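Long-range contacts in metallo-carboxypeptidase (PDB 4A39), which probably acts as a zinc-dependent carboxypeptidase of the M14 family, trimming residues from the C-terminal ends of peptide or protein substrates: residues A[121-125]-A[364-369]; A[277-281]-A[350-356]; A[283-287]-A[300-304]. One frame throughout, in Å; residues are numbered along the deposited sequence.

Interaction 1 (A[121-125]-A[364-369])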
loop_
_atom_site.group_PDB
_atom_site.type_symbol
_atom_site.label_atom_id
_atom_site.label_comp_id
_atom_site.label_asym_id
_atom_site.label_seq_id
_atom_site.Cartn_x
_atom_site.Cartn_y
_atom_site.Cartn_z
ATOM N N ALA A 121 -0.611 -4.279 -15.291
ATOM C CA ALA A 121 -0.216 -4.494 -13.904
ATOM C C ALA A 121 -1.442 -4.719 -13.032
ATOM O O ALA A 121 -2.563 -4.400 -13.431
ATOM C CB ALA A 121 0.589 -3.306 -13.383
ATOM N N TYR A 122 -1.225 -5.268 -11.843
ATOM C CA TYR A 122 -2.322 -5.549 -10.920
ATOM C C TYR A 122 -2.833 -4.241 -10.313
ATOM O O TYR A 122 -4.001 -4.135 -9.923
ATOM C CB TYR A 122 -1.844 -6.527 -9.841
ATOM C CG TYR A 122 -2.928 -7.087 -8.942
ATOM C CD1 TYR A 122 -4.208 -7.369 -9.438
ATOM C CD2 TYR A 122 -2.665 -7.369 -7.603
ATOM C CE1 TYR A 122 -5.196 -7.916 -8.618
ATOM C CE2 TYR A 122 -3.643 -7.915 -6.776
ATOM C CZ TYR A 122 -4.905 -8.185 -7.287
ATOM O OH TYR A 122 -5.876 -8.721 -6.465
ATOM N N PHE A 123 -1.944 -3.256 -10.232
ATOM C CA PHE A 123 -2.280 -1.918 -9.741
ATOM C C PHE A 123 -1.216 -0.970 -10.288
ATOM O O PHE A 123 -0.121 -1.407 -10.640
ATOM C CB PHE A 123 -2.277 -1.845 -8.207
ATOM C CG PHE A 123 -2.952 -0.609 -7.665
ATOM C CD1 PHE A 123 -4.338 -0.559 -7.538
ATOM C CD2 PHE A 123 -2.208 0.518 -7.324
ATOM C CE1 PHE A 123 -4.970 0.597 -7.083
ATOM C CE2 PHE A 123 -2.832 1.681 -6.867
ATOM C CZ PHE A 123 -4.214 1.718 -6.748
ATOM N N GLU A 124 -1.531 0.321 -10.366
ATOM C CA GLU A 124 -0.571 1.314 -10.853
ATOM C C GLU A 124 0.700 1.169 -10.003
ATOM O O GLU A 124 0.693 1.482 -8.818
ATOM C CB GLU A 124 -1.168 2.718 -10.704
ATOM C CG GLU A 124 -0.330 3.825 -11.320
ATOM C CD GLU A 124 -1.066 5.153 -11.399
ATOM O OE1 GLU A 124 -2.234 5.236 -10.955
ATOM O OE2 GLU A 124 -0.468 6.119 -11.911
ATOM N N PRO A 125 1.811 0.707 -10.608
ATOM C CA PRO A 125 3.084 0.504 -9.902
ATOM C C PRO A 125 3.805 1.726 -9.349
ATOM O O PRO A 125 3.742 2.816 -9.922
ATOM C CB PRO A 125 3.954 -0.218 -10.936
ATOM C CG PRO A 125 2.968 -0.793 -11.915
ATOM C CD PRO A 125 1.939 0.294 -12.016
ATOM N N TRP A 364 -9.720 2.054 -8.508
ATOM C CA TRP A 364 -8.934 2.765 -7.502
ATOM C C TRP A 364 -7.592 3.013 -8.189
ATOM O O TRP A 364 -7.102 2.158 -8.939
ATOM C CB TRP A 364 -8.766 1.930 -6.229
ATOM C CG TRP A 364 -8.180 2.724 -5.091
ATOM C CD1 TRP A 364 -6.936 2.583 -4.550
ATOM C CD2 TRP A 364 -8.801 3.814 -4.391
ATOM N NE1 TRP A 364 -6.740 3.517 -3.560
ATOM C CE2 TRP A 364 -7.868 4.285 -3.440
ATOM C CE3 TRP A 364 -10.055 4.438 -4.477
ATOM C CZ2 TRP A 364 -8.147 5.357 -2.575
ATOM C CZ3 TRP A 364 -10.335 5.503 -3.617
ATOM C CH2 TRP A 364 -9.381 5.949 -2.678
ATOM N N SER A 365 -7.003 4.173 -7.923
ATOM C CA SER A 365 -5.769 4.587 -8.582
ATOM C C SER A 365 -4.720 5.212 -7.676
ATOM O O SER A 365 -4.954 5.457 -6.496
ATOM C CB SER A 365 -6.130 5.623 -9.631
ATOM O OG SER A 365 -6.664 6.762 -8.968
ATOM N N GLY A 366 -3.563 5.501 -8.264
ATOM C CA GLY A 366 -2.505 6.142 -7.511
ATOM C C GLY A 366 -2.974 7.519 -7.075
ATOM O O GLY A 366 -2.721 7.937 -5.946
ATOM N N ALA A 367 -3.671 8.225 -7.962
ATOM C CA ALA A 367 -4.158 9.568 -7.647
ATOM C C ALA A 367 -5.154 9.583 -6.492
ATOM O O ALA A 367 -5.092 10.459 -5.623
ATOM C CB ALA A 367 -4.784 10.201 -8.886
ATOM N N ARG A 368 -6.074 8.622 -6.476
ATOM C CA ARG A 368 -7.056 8.563 -5.399
ATOM C C ARG A 368 -6.378 8.142 -4.093
ATOM O O ARG A 368 -6.804 8.542 -3.012
ATOM C CB ARG A 368 -8.199 7.614 -5.775
ATOM C CG ARG A 368 -9.045 8.160 -6.926
ATOM C CD ARG A 368 -10.023 7.135 -7.477
ATOM N NE ARG A 368 -11.228 6.994 -6.666
ATOM C CZ ARG A 368 -12.191 6.120 -6.931
ATOM N NH1 ARG A 368 -12.078 5.314 -7.979
ATOM N NH2 ARG A 368 -13.274 6.057 -6.160
ATOM N N SER A 369 -5.313 7.352 -4.198
ATOM C CA SER A 369 -4.561 6.918 -3.023
ATOM C C SER A 369 -3.873 8.144 -2.419
ATOM O O SER A 369 -3.870 8.335 -1.204
ATOM C CB SER A 369 -3.515 5.873 -3.420
ATOM O OG SER A 369 -4.139 4.711 -3.951
HETATM O O HOH W 1 -4.380 1.241 -10.255
HETATM O O HOH W 2 -3.485 7.684 -10.808
#
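The loop that follows strand 118-121 runs past the first turn of helix 366-383, with CA of E124 6.2 Å from CA of G366; neither backbone bonds the other directly. E124 extends toward the helix start with chi1 and chi2 both trans, and its OE1 accepts a hydrogen bond from N of G366 (3.0 Å). Water 2 links the same oxygen to N of A367. A CB on G366 would clash with this carboxylate. S365, the N-cap residue, accepts at OG from N of R368 (3.2 Å). Beside this polar site the F123 and W364 rings meet rim to rim, CZ of F123 3.6 Å from CD1 of W364, and CE1 of F123 is 3.2 Å from O of W364. Water 1 joins N of E124 to that carbonyl. The loop continues from the N-terminal nine-stranded sheet; the helix packs on the catalytic sheet. An acidic side chain from this loop thus adds to the serine N-cap, placing negative charge near the positive end of the helix dipole.

Interaction 2 (A[277-281]-A[350-356])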
loop_
_atom_site.group_PDB
_atom_site.type_symbol
_atom_site.label_atom_id
_atom_site.label_comp_id
_atom_site.label_asym_id
_atom_site.label_seq_id
_atom_site.Cartn_x
_atom_site.Cartn_y
_atom_site.Cartn_z
ATOM N N GLU A 277 -9.654 -8.342 -2.325
ATOM C CA GLU A 277 -11.070 -8.701 -2.391
ATOM C C GLU A 277 -12.141 -7.623 -2.245
ATOM O O GLU A 277 -13.039 -7.513 -3.082
ATOM C CB GLU A 277 -11.327 -9.790 -1.344
ATOM C CG GLU A 277 -12.780 -10.220 -1.164
ATOM C CD GLU A 277 -13.273 -11.095 -2.292
ATOM O OE1 GLU A 277 -12.546 -12.040 -2.668
ATOM O OE2 GLU A 277 -14.390 -10.845 -2.796
ATOM N N ILE A 278 -12.051 -6.838 -1.185
ATOM C CA ILE A 278 -13.061 -5.824 -0.890
ATOM C C ILE A 278 -12.954 -4.536 -1.701
ATOM O O ILE A 278 -11.950 -3.834 -1.636
ATOM C CB ILE A 278 -13.028 -5.499 0.612
ATOM C CG1 ILE A 278 -13.296 -6.782 1.405
ATOM C CG2 ILE A 278 -14.050 -4.415 0.954
ATOM C CD1 ILE A 278 -13.072 -6.643 2.907
ATOM N N PRO A 279 -14.009 -4.207 -2.471
ATOM C CA PRO A 279 -14.021 -2.997 -3.297
ATOM C C PRO A 279 -14.494 -1.763 -2.524
ATOM O O PRO A 279 -15.448 -1.098 -2.920
ATOM C CB PRO A 279 -14.974 -3.374 -4.422
ATOM C CG PRO A 279 -16.024 -4.147 -3.678
ATOM C CD PRO A 279 -15.201 -5.035 -2.742
ATOM N N HIS A 280 -13.817 -1.477 -1.411
ATOM C CA HIS A 280 -14.141 -0.333 -0.557
ATOM C C HIS A 280 -12.919 0.030 0.278
ATOM O O HIS A 280 -12.166 -0.848 0.685
ATOM C CB HIS A 280 -15.269 -0.685 0.425
ATOM C CG HIS A 280 -16.547 -1.106 -0.232
ATOM N ND1 HIS A 280 -17.449 -0.203 -0.752
ATOM C CD2 HIS A 280 -17.056 -2.335 -0.481
ATOM C CE1 HIS A 280 -18.461 -0.858 -1.293
ATOM N NE2 HIS A 280 -18.247 -2.152 -1.143
ATOM N N VAL A 281 -12.726 1.323 0.526
ATOM C CA VAL A 281 -11.631 1.770 1.374
ATOM C C VAL A 281 -12.146 1.620 2.806
ATOM O O VAL A 281 -13.288 1.973 3.093
ATOM C CB VAL A 281 -11.295 3.256 1.147
ATOM C CG1 VAL A 281 -10.320 3.736 2.218
ATOM C CG2 VAL A 281 -10.701 3.454 -0.236
ATOM N N PRO A 350 -8.611 -0.572 -1.920
ATOM C CA PRO A 350 -8.905 -1.654 -2.864
ATOM C C PRO A 350 -8.087 -1.750 -4.144
ATOM O O PRO A 350 -7.660 -0.740 -4.696
ATOM C CB PRO A 350 -10.375 -1.426 -3.177
ATOM C CG PRO A 350 -10.443 0.077 -3.236
ATOM C CD PRO A 350 -9.628 0.495 -2.012
ATOM N N PHE A 351 -7.880 -2.982 -4.608
ATOM C CA PHE A 351 -7.197 -3.215 -5.877
ATOM C C PHE A 351 -8.244 -3.044 -6.975
ATOM O O PHE A 351 -7.905 -2.853 -8.143
ATOM C CB PHE A 351 -6.630 -4.638 -5.968
ATOM C CG PHE A 351 -5.281 -4.795 -5.336
ATOM C CD1 PHE A 351 -5.161 -5.073 -3.978
ATOM C CD2 PHE A 351 -4.129 -4.648 -6.094
ATOM C CE1 PHE A 351 -3.907 -5.203 -3.387
ATOM C CE2 PHE A 351 -2.867 -4.775 -5.515
ATOM C CZ PHE A 351 -2.755 -5.053 -4.156
ATOM N N LYS A 352 -9.515 -3.141 -6.588
ATOM C CA LYS A 352 -10.641 -2.996 -7.512
ATOM C C LYS A 352 -10.998 -1.509 -7.550
ATOM O O LYS A 352 -10.156 -0.687 -7.906
ATOM C CB LYS A 352 -11.829 -3.845 -7.026
ATOM C CG LYS A 352 -11.557 -5.351 -7.053
ATOM C CD LYS A 352 -12.676 -6.145 -6.399
ATOM C CE LYS A 352 -12.398 -7.646 -6.454
ATOM N NZ LYS A 352 -13.493 -8.422 -5.797
ATOM N N ASP A 353 -12.228 -1.158 -7.188
ATOM C CA ASP A 353 -12.646 0.245 -7.163
ATOM C C ASP A 353 -13.215 0.482 -5.771
ATOM O O ASP A 353 -13.399 -0.464 -5.007
ATOM C CB ASP A 353 -13.745 0.492 -8.214
ATOM C CG ASP A 353 -13.929 1.974 -8.571
ATOM O OD1 ASP A 353 -13.350 2.857 -7.911
ATOM O OD2 ASP A 353 -14.676 2.254 -9.533
ATOM N N HIS A 354 -13.445 1.745 -5.429
ATOM C CA HIS A 354 -14.073 2.092 -4.159
ATOM C C HIS A 354 -15.502 2.252 -4.663
ATOM O O HIS A 354 -15.890 3.326 -5.118
ATOM C CB HIS A 354 -13.528 3.423 -3.631
ATOM C CG HIS A 354 -14.151 3.867 -2.342
ATOM N ND1 HIS A 354 -14.834 5.059 -2.218
ATOM C CD2 HIS A 354 -14.176 3.291 -1.116
ATOM C CE1 HIS A 354 -15.252 5.199 -0.972
ATOM N NE2 HIS A 354 -14.865 4.140 -0.284
ATOM N N ASP A 355 -16.265 1.168 -4.608
ATOM C CA ASP A 355 -17.629 1.156 -5.128
ATOM C C ASP A 355 -18.592 2.229 -4.646
ATOM O O ASP A 355 -19.592 2.500 -5.307
ATOM C CB ASP A 355 -18.241 -0.232 -4.943
ATOM C CG ASP A 355 -17.710 -1.234 -5.952
ATOM O OD1 ASP A 355 -16.869 -0.838 -6.790
ATOM O OD2 ASP A 355 -18.131 -2.409 -5.919
ATOM N N ASP A 356 -18.306 2.851 -3.508
ATOM C CA ASP A 356 -19.183 3.906 -3.019
ATOM C C ASP A 356 -19.167 5.085 -3.995
ATOM O O ASP A 356 -20.183 5.760 -4.178
ATOM C CB ASP A 356 -18.733 4.365 -1.634
ATOM C CG ASP A 356 -18.607 3.214 -0.656
ATOM O OD1 ASP A 356 -17.678 2.400 -0.818
ATOM O OD2 ASP A 356 -19.444 3.120 0.266
HETATM O O HOH W 3 -14.148 -11.234 -5.407
#
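P279, H280 and K352 lose the most surface in this contact. P279 lies over the chain leaving strand 343-350: its CA is 4.0 Å from CB of P350, its CB 4.1 Å from CD of K352, and its CG 3.5 Å from OD2 of D355. Its carbonyl O accepts a hydrogen bond from N of D355 (2.9 Å). P279 is also the centre of an inverse gamma turn, closed by a weak bond from N of H280 to O of I278 (3.0 Å). The turn belongs to the connection from strand 268-275 to strand 282-284, which flank strand 343-350 in the catalytic α/β sheet of the M14 fold, so the loop must cross the end of the strand between them. H280 then directs its ring at the 350-356 loop, where ND1 donates to OD1 of D356 (2.6 Å) and CE1 lies 3.7 Å from CB of D355; the same ring stacks on H317. Deeper in, CG2 of V281 packs on CD of P350 (3.6 Å). At the other end, K352 is extended through chi2 to chi4, and NZ donates to O of E277 (2.9 Å). NZ of K352 also makes a long salt bridge to OE2 of E277 (4.0 Å), and water 3 bridges the two atoms. The lysine also bonds O of S82, and H79 bonds OE1 of E277, both from the N-terminal domain.

Interaction 3 (A[283-287]-A[300-304])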
loop_
_atom_site.group_PDB
_atom_site.type_symbol
_atom_site.label_atom_id
_atom_site.label_comp_id
_atom_site.label_asym_id
_atom_site.label_seq_id
_atom_site.Cartn_x
_atom_site.Cartn_y
_atom_site.Cartn_z
ATOM N N ALA A 283 -10.800 0.752 7.321
ATOM C CA ALA A 283 -9.747 0.656 8.326
ATOM C C ALA A 283 -10.072 -0.457 9.322
ATOM O O ALA A 283 -11.229 -0.637 9.705
ATOM C CB ALA A 283 -9.601 1.983 9.061
ATOM N N ALA A 284 -9.051 -1.212 9.717
ATOM C CA ALA A 284 -9.213 -2.288 10.692
ATOM C C ALA A 284 -8.553 -1.825 11.990
ATOM O O ALA A 284 -7.376 -1.456 11.987
ATOM C CB ALA A 284 -8.548 -3.564 10.188
ATOM N N GLY A 285 -9.308 -1.851 13.089
ATOM C CA GLY A 285 -8.793 -1.398 14.373
ATOM C C GLY A 285 -8.209 -2.443 15.309
ATOM O O GLY A 285 -7.901 -3.560 14.894
ATOM N N CYS A 286 -8.073 -2.079 16.583
ATOM C CA CYS A 286 -7.492 -2.961 17.600
ATOM C C CYS A 286 -8.487 -3.509 18.620
ATOM O O CYS A 286 -8.094 -3.825 19.744
ATOM C CB CYS A 286 -6.401 -2.217 18.383
ATOM S SG CYS A 286 -5.001 -1.616 17.423
ATOM N N GLU A 287 -9.758 -3.639 18.246
ATOM C CA GLU A 287 -10.754 -4.115 19.201
ATOM C C GLU A 287 -10.491 -5.492 19.805
ATOM O O GLU A 287 -11.083 -5.841 20.829
ATOM C CB GLU A 287 -12.163 -4.063 18.586
ATOM C CG GLU A 287 -12.487 -5.093 17.509
ATOM C CD GLU A 287 -11.793 -4.836 16.185
ATOM O OE1 GLU A 287 -11.475 -3.665 15.874
ATOM O OE2 GLU A 287 -11.585 -5.812 15.442
ATOM N N GLU A 300 -11.179 5.352 17.874
ATOM C CA GLU A 300 -11.334 4.674 16.592
ATOM C C GLU A 300 -12.622 5.166 15.937
ATOM O O GLU A 300 -12.653 5.426 14.738
ATOM C CB GLU A 300 -11.364 3.149 16.777
ATOM C CG GLU A 300 -10.074 2.582 17.359
ATOM C CD GLU A 300 -10.028 1.063 17.355
ATOM O OE1 GLU A 300 -11.103 0.435 17.305
ATOM O OE2 GLU A 300 -8.911 0.494 17.411
ATOM N N GLN A 301 -13.674 5.322 16.739
ATOM C CA GLN A 301 -14.965 5.797 16.241
ATOM C C GLN A 301 -14.786 7.213 15.691
ATOM O O GLN A 301 -15.251 7.529 14.592
ATOM C CB GLN A 301 -15.993 5.802 17.381
ATOM C CG GLN A 301 -17.448 5.611 16.967
ATOM C CD GLN A 301 -17.978 6.716 16.088
ATOM O OE1 GLN A 301 -17.917 7.893 16.442
ATOM N NE2 GLN A 301 -18.522 6.344 14.934
ATOM N N ARG A 302 -14.102 8.059 16.459
ATOM C CA ARG A 302 -13.843 9.442 16.057
ATOM C C ARG A 302 -13.101 9.528 14.719
ATOM O O ARG A 302 -13.480 10.299 13.834
ATOM C CB ARG A 302 -13.023 10.151 17.138
ATOM C CG ARG A 302 -13.789 10.445 18.419
ATOM C CD ARG A 302 -14.689 11.654 18.249
ATOM N NE ARG A 302 -13.924 12.866 17.973
ATOM C CZ ARG A 302 -14.164 13.685 16.953
ATOM N NH1 ARG A 302 -15.155 13.423 16.105
ATOM N NH2 ARG A 302 -13.417 14.767 16.778
ATOM N N PHE A 303 -12.042 8.736 14.585
ATOM C CA PHE A 303 -11.229 8.713 13.372
ATOM C C PHE A 303 -12.037 8.300 12.143
ATOM O O PHE A 303 -11.978 8.956 11.098
ATOM C CB PHE A 303 -10.051 7.747 13.553
ATOM C CG PHE A 303 -9.108 7.708 12.383
ATOM C CD1 PHE A 303 -9.357 6.869 11.298
ATOM C CD2 PHE A 303 -7.971 8.510 12.360
ATOM C CE1 PHE A 303 -8.494 6.827 10.210
ATOM C CE2 PHE A 303 -7.099 8.476 11.275
ATOM C CZ PHE A 303 -7.363 7.631 10.195
ATOM N N ARG A 304 -12.781 7.206 12.264
ATOM C CA ARG A 304 -13.581 6.712 11.149
ATOM C C ARG A 304 -14.653 7.708 10.709
ATOM O O ARG A 304 -14.865 7.914 9.516
ATOM C CB ARG A 304 -14.248 5.381 11.517
ATOM C CG ARG A 304 -13.318 4.177 11.491
ATOM C CD ARG A 304 -14.083 2.900 11.812
ATOM N NE ARG A 304 -13.268 1.699 11.654
ATOM C CZ ARG A 304 -13.040 0.820 12.626
ATOM N NH1 ARG A 304 -13.559 1.011 13.833
ATOM N NH2 ARG A 304 -12.289 -0.248 12.391
HETATM O O HOH W 4 -13.554 1.440 8.380
HETATM O O HOH W 5 -11.836 -3.110 13.183
#
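Two side chains one helical turn apart, E300 and R304, reach from helix 294-308 to the backbone of the end of strand 282-284 and the turn that follows. Both have chi1 in the m well and chi2 trans, so they project side by side from the same helix face. R304 stays trans at chi3 as well, which lets its guanidinium meet the strand edge on: NH2 donates to O of A283 (2.9 Å, 177°), and water 4 links NE to N of A283. E300 points its OE2 at the turn, where N of C286 donates to it (2.8 Å, 178°); its OE1 is held by the hydroxyl of Y292. G285 passes close to this carboxylate, and a CB there would clash with OE1 of E300. E287 folds back through a p, m conformation, so its OE1 takes a hydrogen bond from water 5, which also accepts from N of G285 and, weakly, from NH2 of R304. The two carboxylates come no nearer than 4.4 Å, OE1 of E287 to OE1 of E300, and OE2 of E287 is bonded by N of S322. A284 points its CB away from the helix, and its side chain lies about 4 Å from the bound inhibitor. The helix thus packs against 282-284, an edge strand of the M14 catalytic sheet, with R304 bonding its outer edge and A284, on the strand's opposite face, bordering the ligand pocket.

Interactions 1 and 2 meet directly: R368 forms a salt bridge with D353, and N of W364 probably bonds O of K352. The stack of F351 on Y122, with H79 and S82 meeting E277 and K352, places both where the N-terminal domain adjoins the catalytic one. Interaction 3, further from the middle of the chain, lies wholly within the catalytic domain. It is nested inside the loop closed by interaction 2, and 283-287 follows 277-281 through strand 282-284. All three are partly buried and bond charged side chains to peptide groups. Interaction 1 adds an aromatic pair and interaction 2 proline packing; interaction 3 has such bonds twice, without apolar or aromatic pairing across it.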